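Local coordinates for protein linoleate 11-lipoxygenase (Gaeumannomyces graminis, PDB 5FX8) that uses a catalytic manganese ion to oxygenate linoleic and alpha-linolenic acids to their 11S- and 13R-hydroperoxides, at residues A[163-168]-A[245-250]; A[210-215]-A[235-240]; A[167-172]-A[393-398]. One frame throughout, in Å; residues are numbered along the deposited sequence.

Contact 1: residues A[163-168]-A[245-250]; sequences LFSMER and NQFLPL
S165 of helix 161-166 meets F247 through the hydrogen bond between residues 163-168 and 245-250. The hydroxyl OG donates to F247 O at 2.7 Å, approaching that carbonyl from a position tilted 34° off its plane. Chi1 of 56° sets OG between the backbone N and the carbonyl carbon of its own residue, where the carbonyls of D161 and L162 are also within hydrogen-bonding reach.

Packing surrounds the bond. S165 CB rests against P249 CD at 3.6 Å. On one flank F164 turns the edge of its ring, at CD2, to P249 CB (4.0 Å). On the other, M166 makes an oblique Met-aromatic contact: SD stands 5.5 Å from the centroid of the F247 ring and 4.1 Å from F247 CB. Apart from these pairs, the edge of the F247 ring meets a carbonyl, with CE2 3.4 Å from S165 O.

Helix and sheet are thus joined by a small polar centre within a largely apolar, buried border. The serine has a single proton and three carbonyls near it, so the strand carbonyl F247 O probably competes for it with the helix carbonyls of D161 and L162.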
loop_
_atom_site.group_PDB
_atom_site.type_symbol
_atom_site.label_atom_id
_atom_site.label_comp_id
_atom_site.label_asym_id
_atom_site.label_seq_id
_atom_site.Cartn_x
_atom_site.Cartn_y
_atom_site.Cartn_z
ATOM N N LEU A 163 23.646 -6.046 5.990
ATOM C CA LEU A 163 22.316 -5.508 5.793
ATOM C C LEU A 163 22.233 -4.698 4.512
ATOM O O LEU A 163 21.179 -4.660 3.878
ATOM C CB LEU A 163 21.920 -4.662 6.998
ATOM C CG LEU A 163 20.613 -3.868 7.031
ATOM C CD1 LEU A 163 20.198 -3.705 8.450
ATOM C CD2 LEU A 163 20.759 -2.502 6.407
ATOM N N PHE A 164 23.314 -4.027 4.117
ATOM C CA PHE A 164 23.250 -3.211 2.915
ATOM C C PHE A 164 23.237 -4.070 1.663
ATOM O O PHE A 164 22.594 -3.720 0.669
ATOM C CB PHE A 164 24.421 -2.238 2.853
ATOM C CG PHE A 164 24.502 -1.510 1.560
ATOM C CD1 PHE A 164 23.595 -0.502 1.263
ATOM C CD2 PHE A 164 25.448 -1.857 0.620
ATOM C CE1 PHE A 164 23.646 0.158 0.060
ATOM C CE2 PHE A 164 25.510 -1.208 -0.575
ATOM C CZ PHE A 164 24.612 -0.192 -0.859
ATOM N N SER A 165 23.960 -5.177 1.673
ATOM C CA SER A 165 23.942 -6.046 0.509
ATOM C C SER A 165 22.664 -6.883 0.461
ATOM O O SER A 165 22.049 -7.026 -0.599
ATOM C CB SER A 165 25.181 -6.925 0.517
ATOM O OG SER A 165 25.222 -7.619 1.739
ATOM N N MET A 166 22.226 -7.409 1.598
ATOM C CA MET A 166 21.045 -8.265 1.587
ATOM C C MET A 166 19.761 -7.541 1.174
ATOM O O MET A 166 18.829 -8.199 0.722
ATOM C CB MET A 166 20.855 -8.905 2.950
ATOM C CG MET A 166 21.802 -10.029 3.210
ATOM S SD MET A 166 21.875 -11.133 1.819
ATOM C CE MET A 166 20.626 -12.289 2.329
ATOM N N GLU A 167 19.682 -6.214 1.313
ATOM C CA GLU A 167 18.518 -5.493 0.821
ATOM C C GLU A 167 18.254 -5.758 -0.658
ATOM O O GLU A 167 17.099 -5.732 -1.087
ATOM C CB GLU A 167 18.688 -3.995 1.064
ATOM C CG GLU A 167 18.267 -3.516 2.445
ATOM C CD GLU A 167 18.703 -2.083 2.762
ATOM O OE1 GLU A 167 19.147 -1.355 1.861
ATOM O OE2 GLU A 167 18.633 -1.681 3.936
ATOM N N ARG A 168 19.301 -6.001 -1.451
ATOM C CA ARG A 168 19.139 -6.286 -2.869
ATOM C C ARG A 168 18.543 -7.657 -3.128
ATOM O O ARG A 168 18.281 -7.982 -4.279
ATOM C CB ARG A 168 20.470 -6.193 -3.616
ATOM C CG ARG A 168 21.362 -5.043 -3.242
ATOM C CD ARG A 168 20.619 -3.752 -3.193
ATOM N NE ARG A 168 20.856 -3.051 -1.949
ATOM C CZ ARG A 168 20.086 -2.085 -1.498
ATOM N NH1 ARG A 168 19.039 -1.729 -2.190
ATOM N NH2 ARG A 168 20.366 -1.480 -0.367
ATOM N N ASN A 245 30.526 -17.423 3.122
ATOM C CA ASN A 245 29.262 -17.784 2.489
ATOM C C ASN A 245 28.222 -16.681 2.691
ATOM O O ASN A 245 27.121 -16.896 3.201
ATOM C CB ASN A 245 28.762 -19.122 3.023
ATOM C CG ASN A 245 27.793 -19.786 2.096
ATOM O OD1 ASN A 245 27.786 -19.532 0.882
ATOM N ND2 ASN A 245 26.976 -20.673 2.651
ATOM N N GLN A 246 28.595 -15.481 2.289
ATOM C CA GLN A 246 27.716 -14.346 2.460
ATOM C C GLN A 246 27.777 -13.433 1.245
ATOM O O GLN A 246 28.843 -13.228 0.664
ATOM C CB GLN A 246 28.076 -13.589 3.721
ATOM C CG GLN A 246 27.592 -14.250 4.983
ATOM C CD GLN A 246 27.859 -13.369 6.159
ATOM O OE1 GLN A 246 28.825 -12.611 6.146
ATOM N NE2 GLN A 246 27.001 -13.440 7.177
ATOM N N PHE A 247 26.609 -12.921 0.858
ATOM C CA PHE A 247 26.474 -11.926 -0.199
ATOM C C PHE A 247 26.834 -10.555 0.375
ATOM O O PHE A 247 26.229 -10.113 1.354
ATOM C CB PHE A 247 25.042 -11.970 -0.728
ATOM C CG PHE A 247 24.774 -11.045 -1.843
ATOM C CD1 PHE A 247 25.153 -11.355 -3.115
ATOM C CD2 PHE A 247 24.123 -9.860 -1.627
ATOM C CE1 PHE A 247 24.909 -10.498 -4.132
ATOM C CE2 PHE A 247 23.883 -9.022 -2.657
ATOM C CZ PHE A 247 24.281 -9.350 -3.906
ATOM N N LEU A 248 27.810 -9.882 -0.211
ATOM C CA LEU A 248 28.425 -8.740 0.448
ATOM C C LEU A 248 28.669 -7.576 -0.505
ATOM O O LEU A 248 28.766 -7.758 -1.722
ATOM C CB LEU A 248 29.756 -9.160 1.100
ATOM C CG LEU A 248 29.739 -9.975 2.384
ATOM C CD1 LEU A 248 31.149 -10.230 2.779
ATOM C CD2 LEU A 248 29.068 -9.231 3.482
ATOM N N PRO A 249 28.785 -6.364 0.023
ATOM C CA PRO A 249 29.156 -5.228 -0.818
ATOM C C PRO A 249 30.635 -5.228 -1.145
ATOM O O PRO A 249 31.483 -5.588 -0.327
ATOM C CB PRO A 249 28.795 -4.018 0.053
ATOM C CG PRO A 249 28.955 -4.476 1.415
ATOM C CD PRO A 249 28.563 -5.947 1.422
ATOM N N LEU A 250 30.938 -4.817 -2.373
ATOM C CA LEU A 250 32.322 -4.693 -2.806
ATOM C C LEU A 250 32.684 -3.242 -3.099
ATOM O O LEU A 250 33.536 -2.684 -2.413
ATOM C CB LEU A 250 32.576 -5.601 -4.019
ATOM C CG LEU A 250 34.034 -6.002 -4.251
ATOM C CD1 LEU A 250 34.172 -7.276 -5.060
ATOM C CD2 LEU A 250 34.786 -4.912 -4.933
#

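Contact 2: residues A[210-215]-A[235-240]; sequences GRLFLV and QGLFYL
L212 and Y239 form the first pair of an antiparallel ladder between strands 212-216 and 235-241, adjacent members of a five-stranded meandering antiparallel sheet. F213 and F238, then V215 and G236, are hydrogen-bonded pairs; L212 with Y239 and L214 with L237 are non-hydrogen-bonded ones. F213 N and F238 O lie 2.8 Å apart, as do F238 N and F213 O.

On the face bearing L212, L214, L237 and Y239, side chains lean on the neighbouring strand. L212 CD2 reaches across to Y239 CB at 3.8 Å and approaches L237 CG only loosely, while L214 CD1 lies against G236 O. The Y239 ring itself swings off, lying instead against L206 of helix 203-208 and L248 and L250 of the next strand.

On the F213 and F238 face, the two phenylalanines are neighbours at their CB atoms but extend in different directions. The edge of the F213 ring, at CE1, abuts L240 CB (4.2 Å), whereas the F238 ring extends over G236. Glycine has no side chain, and F238 CE1 fills the hollow where a CB would be crowded; V215 CG2 packs against the same CE1 at 3.7 Å.

Beyond the ladder R211 bends at chi3 (87°), which carries NE to L240 O at 3.2 Å; the acceptor lies in the guanidinium plane, and the N-H...O angle is 169°.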
loop_
_atom_site.group_PDB
_atom_site.type_symbol
_atom_site.label_atom_id
_atom_site.label_comp_id
_atom_site.label_asym_id
_atom_site.label_seq_id
_atom_site.Cartn_x
_atom_site.Cartn_y
_atom_site.Cartn_z
ATOM N N GLY A 210 31.733 -16.585 -11.439
ATOM C CA GLY A 210 30.318 -16.297 -11.313
ATOM C C GLY A 210 29.906 -15.831 -9.939
ATOM O O GLY A 210 28.787 -16.102 -9.526
ATOM N N ARG A 211 30.788 -15.142 -9.214
ATOM C CA ARG A 211 30.515 -14.655 -7.870
ATOM C C ARG A 211 30.340 -13.138 -7.796
ATOM O O ARG A 211 30.214 -12.614 -6.697
ATOM C CB ARG A 211 31.629 -15.088 -6.916
ATOM C CG ARG A 211 31.978 -16.539 -7.024
ATOM C CD ARG A 211 33.024 -16.987 -6.040
ATOM N NE ARG A 211 32.466 -17.377 -4.753
ATOM C CZ ARG A 211 32.286 -18.627 -4.339
ATOM N NH1 ARG A 211 32.605 -19.647 -5.100
ATOM N NH2 ARG A 211 31.783 -18.857 -3.147
ATOM N N LEU A 212 30.321 -12.423 -8.925
ATOM C CA LEU A 212 30.119 -10.977 -8.955
ATOM C C LEU A 212 28.712 -10.629 -9.424
ATOM O O LEU A 212 28.230 -11.178 -10.414
ATOM C CB LEU A 212 31.129 -10.285 -9.870
ATOM C CG LEU A 212 32.534 -9.960 -9.379
ATOM C CD1 LEU A 212 33.143 -9.020 -10.348
ATOM C CD2 LEU A 212 32.556 -9.356 -8.010
ATOM N N PHE A 213 28.085 -9.683 -8.733
ATOM C CA PHE A 213 26.729 -9.232 -8.987
ATOM C C PHE A 213 26.728 -7.713 -9.065
ATOM O O PHE A 213 27.533 -7.050 -8.422
ATOM C CB PHE A 213 25.770 -9.673 -7.889
ATOM C CG PHE A 213 25.714 -11.137 -7.676
ATOM C CD1 PHE A 213 26.690 -11.790 -6.936
ATOM C CD2 PHE A 213 24.665 -11.876 -8.181
ATOM C CE1 PHE A 213 26.621 -13.141 -6.737
ATOM C CE2 PHE A 213 24.604 -13.223 -7.974
ATOM C CZ PHE A 213 25.590 -13.850 -7.253
ATOM N N LEU A 214 25.802 -7.162 -9.835
ATOM C CA LEU A 214 25.811 -5.743 -10.151
ATOM C C LEU A 214 24.436 -5.145 -9.951
ATOM O O LEU A 214 23.442 -5.745 -10.343
ATOM C CB LEU A 214 26.234 -5.504 -11.595
ATOM C CG LEU A 214 26.096 -4.078 -12.131
ATOM C CD1 LEU A 214 26.945 -3.119 -11.349
ATOM C CD2 LEU A 214 26.520 -4.052 -13.551
ATOM N N VAL A 215 24.382 -3.957 -9.364
ATOM C CA VAL A 215 23.216 -3.091 -9.431
ATOM C C VAL A 215 23.612 -1.844 -10.200
ATOM O O VAL A 215 24.539 -1.136 -9.803
ATOM C CB VAL A 215 22.704 -2.717 -8.043
ATOM C CG1 VAL A 215 21.543 -1.737 -8.158
ATOM C CG2 VAL A 215 22.298 -3.946 -7.320
ATOM N N GLN A 235 26.505 2.728 -9.387
ATOM C CA GLN A 235 26.600 1.326 -9.721
ATOM C C GLN A 235 27.176 0.661 -8.494
ATOM O O GLN A 235 28.192 1.111 -7.972
ATOM C CB GLN A 235 27.499 1.092 -10.924
ATOM C CG GLN A 235 27.005 1.692 -12.179
ATOM C CD GLN A 235 27.929 1.410 -13.309
ATOM O OE1 GLN A 235 27.534 0.821 -14.311
ATOM N NE2 GLN A 235 29.176 1.813 -13.163
ATOM N N GLY A 236 26.510 -0.380 -8.013
ATOM C CA GLY A 236 26.975 -1.142 -6.875
ATOM C C GLY A 236 27.434 -2.513 -7.338
ATOM O O GLY A 236 26.732 -3.191 -8.091
ATOM N N LEU A 237 28.623 -2.894 -6.890
ATOM C CA LEU A 237 29.194 -4.201 -7.159
ATOM C C LEU A 237 29.141 -5.019 -5.880
ATOM O O LEU A 237 29.569 -4.554 -4.820
ATOM C CB LEU A 237 30.623 -4.066 -7.641
ATOM C CG LEU A 237 31.236 -5.173 -8.466
ATOM C CD1 LEU A 237 30.391 -5.452 -9.661
ATOM C CD2 LEU A 237 32.582 -4.664 -8.898
ATOM N N PHE A 238 28.586 -6.223 -5.980
ATOM C CA PHE A 238 28.445 -7.109 -4.844
ATOM C C PHE A 238 29.081 -8.448 -5.174
ATOM O O PHE A 238 29.271 -8.789 -6.336
ATOM C CB PHE A 238 26.998 -7.275 -4.481
ATOM C CG PHE A 238 26.303 -5.997 -4.211
ATOM C CD1 PHE A 238 25.814 -5.222 -5.241
ATOM C CD2 PHE A 238 26.107 -5.579 -2.917
ATOM C CE1 PHE A 238 25.167 -4.058 -4.978
ATOM C CE2 PHE A 238 25.465 -4.419 -2.650
ATOM C CZ PHE A 238 24.992 -3.653 -3.672
ATOM N N TYR A 239 29.444 -9.204 -4.148
ATOM C CA TYR A 239 30.050 -10.497 -4.407
ATOM C C TYR A 239 29.620 -11.515 -3.370
ATOM O O TYR A 239 29.224 -11.180 -2.261
ATOM C CB TYR A 239 31.581 -10.431 -4.458
ATOM C CG TYR A 239 32.297 -10.451 -3.135
ATOM C CD1 TYR A 239 32.188 -9.402 -2.269
ATOM C CD2 TYR A 239 33.135 -11.492 -2.797
ATOM C CE1 TYR A 239 32.862 -9.386 -1.080
ATOM C CE2 TYR A 239 33.819 -11.497 -1.600
ATOM C CZ TYR A 239 33.673 -10.432 -0.746
ATOM O OH TYR A 239 34.324 -10.372 0.444
ATOM N N LEU A 240 29.683 -12.776 -3.756
ATOM C CA LEU A 240 29.456 -13.878 -2.839
ATOM C C LEU A 240 30.808 -14.342 -2.300
ATOM O O LEU A 240 31.669 -14.767 -3.072
ATOM C CB LEU A 240 28.705 -14.998 -3.555
ATOM C CG LEU A 240 28.206 -16.156 -2.698
ATOM C CD1 LEU A 240 27.465 -15.662 -1.477
ATOM C CD2 LEU A 240 27.306 -17.019 -3.539
#

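Contact 3: residues A[167-172]-A[393-398]; sequences ERLSSN and PHFPFY
L169 lies over the ring of F395, which occupies the N-cap position of helix 396-420, and this pair is the tight part of the contact. L169 CD2 sits above the ring centre, 3.8 Å from the centroid and 11° off the normal, in a CH-pi contact, and the two side chains cross at about a right angle. Y398 CB lies against the opposite face of the ring, toward its rim, so the phenyl group is held between the leucine and the first turn of its own helix. L169 CB adds a contact with F395 CD1 at 3.7 Å.

The backbone supplies the polar element: F397 N donates to L169 O at 3.1 Å with an N-H...O angle of 162°. F395 CD1, P396 CD and F397 CB lie around this oxygen, the last at 3.4 Å.

Packing is looser at S170, whose CB is 4.4 Å from P396 CB; its OG is hydrogen-bonded to M166 O. The solvent side is at H394, where L169 CD1 touches H394 O at 3.5 Å while the imidazole turns off from the loop.

F397 continues inward to W472 and V480 of helix 460-481, which carries the manganese ligand H478. The F397 N-H, in the first helical turn, is satisfied by L169 O, which joins the 167-172 loop to the beginning of a helix that borders the metal-bearing core.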
loop_
_atom_site.group_PDB
_atom_site.type_symbol
_atom_site.label_atom_id
_atom_site.label_comp_id
_atom_site.label_asym_id
_atom_site.label_seq_id
_atom_site.Cartn_x
_atom_site.Cartn_y
_atom_site.Cartn_z
ATOM N N GLU A 167 19.682 -6.214 1.313
ATOM C CA GLU A 167 18.518 -5.493 0.821
ATOM C C GLU A 167 18.254 -5.758 -0.658
ATOM O O GLU A 167 17.099 -5.732 -1.087
ATOM C CB GLU A 167 18.688 -3.995 1.064
ATOM C CG GLU A 167 18.267 -3.516 2.445
ATOM C CD GLU A 167 18.703 -2.083 2.762
ATOM O OE1 GLU A 167 19.147 -1.355 1.861
ATOM O OE2 GLU A 167 18.633 -1.681 3.936
ATOM N N ARG A 168 19.301 -6.001 -1.451
ATOM C CA ARG A 168 19.139 -6.286 -2.869
ATOM C C ARG A 168 18.543 -7.657 -3.128
ATOM O O ARG A 168 18.281 -7.982 -4.279
ATOM C CB ARG A 168 20.470 -6.193 -3.616
ATOM C CG ARG A 168 21.362 -5.043 -3.242
ATOM C CD ARG A 168 20.619 -3.752 -3.193
ATOM N NE ARG A 168 20.856 -3.051 -1.949
ATOM C CZ ARG A 168 20.086 -2.085 -1.498
ATOM N NH1 ARG A 168 19.039 -1.729 -2.190
ATOM N NH2 ARG A 168 20.366 -1.480 -0.367
ATOM N N LEU A 169 18.370 -8.484 -2.104
ATOM C CA LEU A 169 17.706 -9.773 -2.222
ATOM C C LEU A 169 16.412 -9.805 -1.406
ATOM O O LEU A 169 15.855 -10.874 -1.176
ATOM C CB LEU A 169 18.645 -10.910 -1.807
ATOM C CG LEU A 169 19.909 -11.085 -2.666
ATOM C CD1 LEU A 169 20.951 -11.945 -2.000
ATOM C CD2 LEU A 169 19.629 -11.668 -4.029
ATOM N N SER A 170 15.915 -8.654 -0.969
ATOM C CA SER A 170 14.701 -8.639 -0.167
ATOM C C SER A 170 13.871 -7.381 -0.404
ATOM O O SER A 170 12.884 -7.426 -1.131
ATOM C CB SER A 170 15.052 -8.783 1.305
ATOM O OG SER A 170 15.967 -7.804 1.693
ATOM N N SER A 171 14.268 -6.257 0.201
ATOM C CA SER A 171 13.522 -5.005 0.073
ATOM C C SER A 171 13.284 -4.606 -1.373
ATOM O O SER A 171 12.186 -4.184 -1.727
ATOM C CB SER A 171 14.275 -3.900 0.764
ATOM O OG SER A 171 14.510 -4.308 2.060
ATOM N N ASN A 172 14.330 -4.614 -2.196
ATOM C CA ASN A 172 14.217 -4.309 -3.619
ATOM C C ASN A 172 15.006 -5.367 -4.351
ATOM O O ASN A 172 16.198 -5.195 -4.610
ATOM C CB ASN A 172 14.739 -2.927 -3.988
ATOM C CG ASN A 172 14.759 -2.710 -5.507
ATOM O OD1 ASN A 172 14.245 -3.542 -6.269
ATOM N ND2 ASN A 172 15.335 -1.592 -5.950
ATOM N N PRO A 393 23.251 -18.440 -0.921
ATOM C CA PRO A 393 22.741 -19.147 0.258
ATOM C C PRO A 393 21.433 -18.596 0.814
ATOM O O PRO A 393 20.704 -19.341 1.473
ATOM C CB PRO A 393 23.899 -19.029 1.265
ATOM C CG PRO A 393 24.811 -18.022 0.728
ATOM C CD PRO A 393 24.642 -18.002 -0.744
ATOM N N HIS A 394 21.087 -17.339 0.567
ATOM C CA HIS A 394 19.902 -16.737 1.173
ATOM C C HIS A 394 19.309 -15.731 0.209
ATOM O O HIS A 394 19.983 -14.778 -0.184
ATOM C CB HIS A 394 20.243 -16.047 2.484
ATOM C CG HIS A 394 20.718 -16.976 3.545
ATOM N ND1 HIS A 394 19.869 -17.831 4.214
ATOM C CD2 HIS A 394 21.953 -17.193 4.052
ATOM C CE1 HIS A 394 20.563 -18.537 5.088
ATOM N NE2 HIS A 394 21.829 -18.172 5.005
ATOM N N PHE A 395 18.056 -15.946 -0.162
ATOM C CA PHE A 395 17.322 -15.062 -1.065
ATOM C C PHE A 395 15.927 -14.926 -0.472
ATOM O O PHE A 395 14.980 -15.596 -0.897
ATOM C CB PHE A 395 17.312 -15.630 -2.484
ATOM C CG PHE A 395 16.903 -14.653 -3.548
ATOM C CD1 PHE A 395 16.325 -13.440 -3.232
ATOM C CD2 PHE A 395 17.072 -14.975 -4.875
ATOM C CE1 PHE A 395 15.944 -12.590 -4.198
ATOM C CE2 PHE A 395 16.695 -14.111 -5.854
ATOM C CZ PHE A 395 16.129 -12.925 -5.525
ATOM N N PRO A 396 15.774 -14.085 0.553
ATOM C CA PRO A 396 14.506 -14.069 1.293
ATOM C C PRO A 396 13.313 -13.687 0.446
ATOM O O PRO A 396 12.230 -14.251 0.633
ATOM C CB PRO A 396 14.779 -13.053 2.404
ATOM C CG PRO A 396 16.182 -13.092 2.581
ATOM C CD PRO A 396 16.800 -13.304 1.249
ATOM N N PHE A 397 13.480 -12.774 -0.503
ATOM C CA PHE A 397 12.371 -12.475 -1.391
ATOM C C PHE A 397 11.950 -13.703 -2.177
ATOM O O PHE A 397 10.767 -13.980 -2.298
ATOM C CB PHE A 397 12.733 -11.340 -2.329
ATOM C CG PHE A 397 11.848 -11.241 -3.504
ATOM C CD1 PHE A 397 10.638 -10.591 -3.421
ATOM C CD2 PHE A 397 12.215 -11.799 -4.697
ATOM C CE1 PHE A 397 9.839 -10.501 -4.497
ATOM C CE2 PHE A 397 11.404 -11.712 -5.769
ATOM C CZ PHE A 397 10.219 -11.062 -5.670
ATOM N N TYR A 398 12.902 -14.445 -2.723
ATOM C CA TYR A 398 12.569 -15.629 -3.491
ATOM C C TYR A 398 11.868 -16.671 -2.627
ATOM O O TYR A 398 10.950 -17.345 -3.088
ATOM C CB TYR A 398 13.843 -16.186 -4.113
ATOM C CG TYR A 398 13.676 -17.368 -4.998
ATOM C CD1 TYR A 398 12.521 -17.554 -5.729
ATOM C CD2 TYR A 398 14.678 -18.309 -5.102
ATOM C CE1 TYR A 398 12.378 -18.614 -6.528
ATOM C CE2 TYR A 398 14.537 -19.379 -5.897
ATOM C CZ TYR A 398 13.389 -19.531 -6.609
ATOM O OH TYR A 398 13.228 -20.616 -7.415
#

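How the contacts relate
Contacts 1 and 3 both start from the chain around 163-172, share E167 and R168, and have centres about 9 Å apart. Contact 1 sets helix 161-166 on strand 246-253, and contact 3 sets the loop after it on the start of helix 396-420. Contact 2, about 9 Å from contact 1 and 14 Å from contact 3, lies in sequence between the two segments of contact 1 and between those of contact 3; its strand 235-241 pairs with strand 246-253, with L248 N 2.8 Å from Y239 O. F247 CD2 meets L169 CD1 at 3.8 Å. Together the three contacts run from the five-stranded sheet through the short helix and its loop to the largely helical body that holds the manganese.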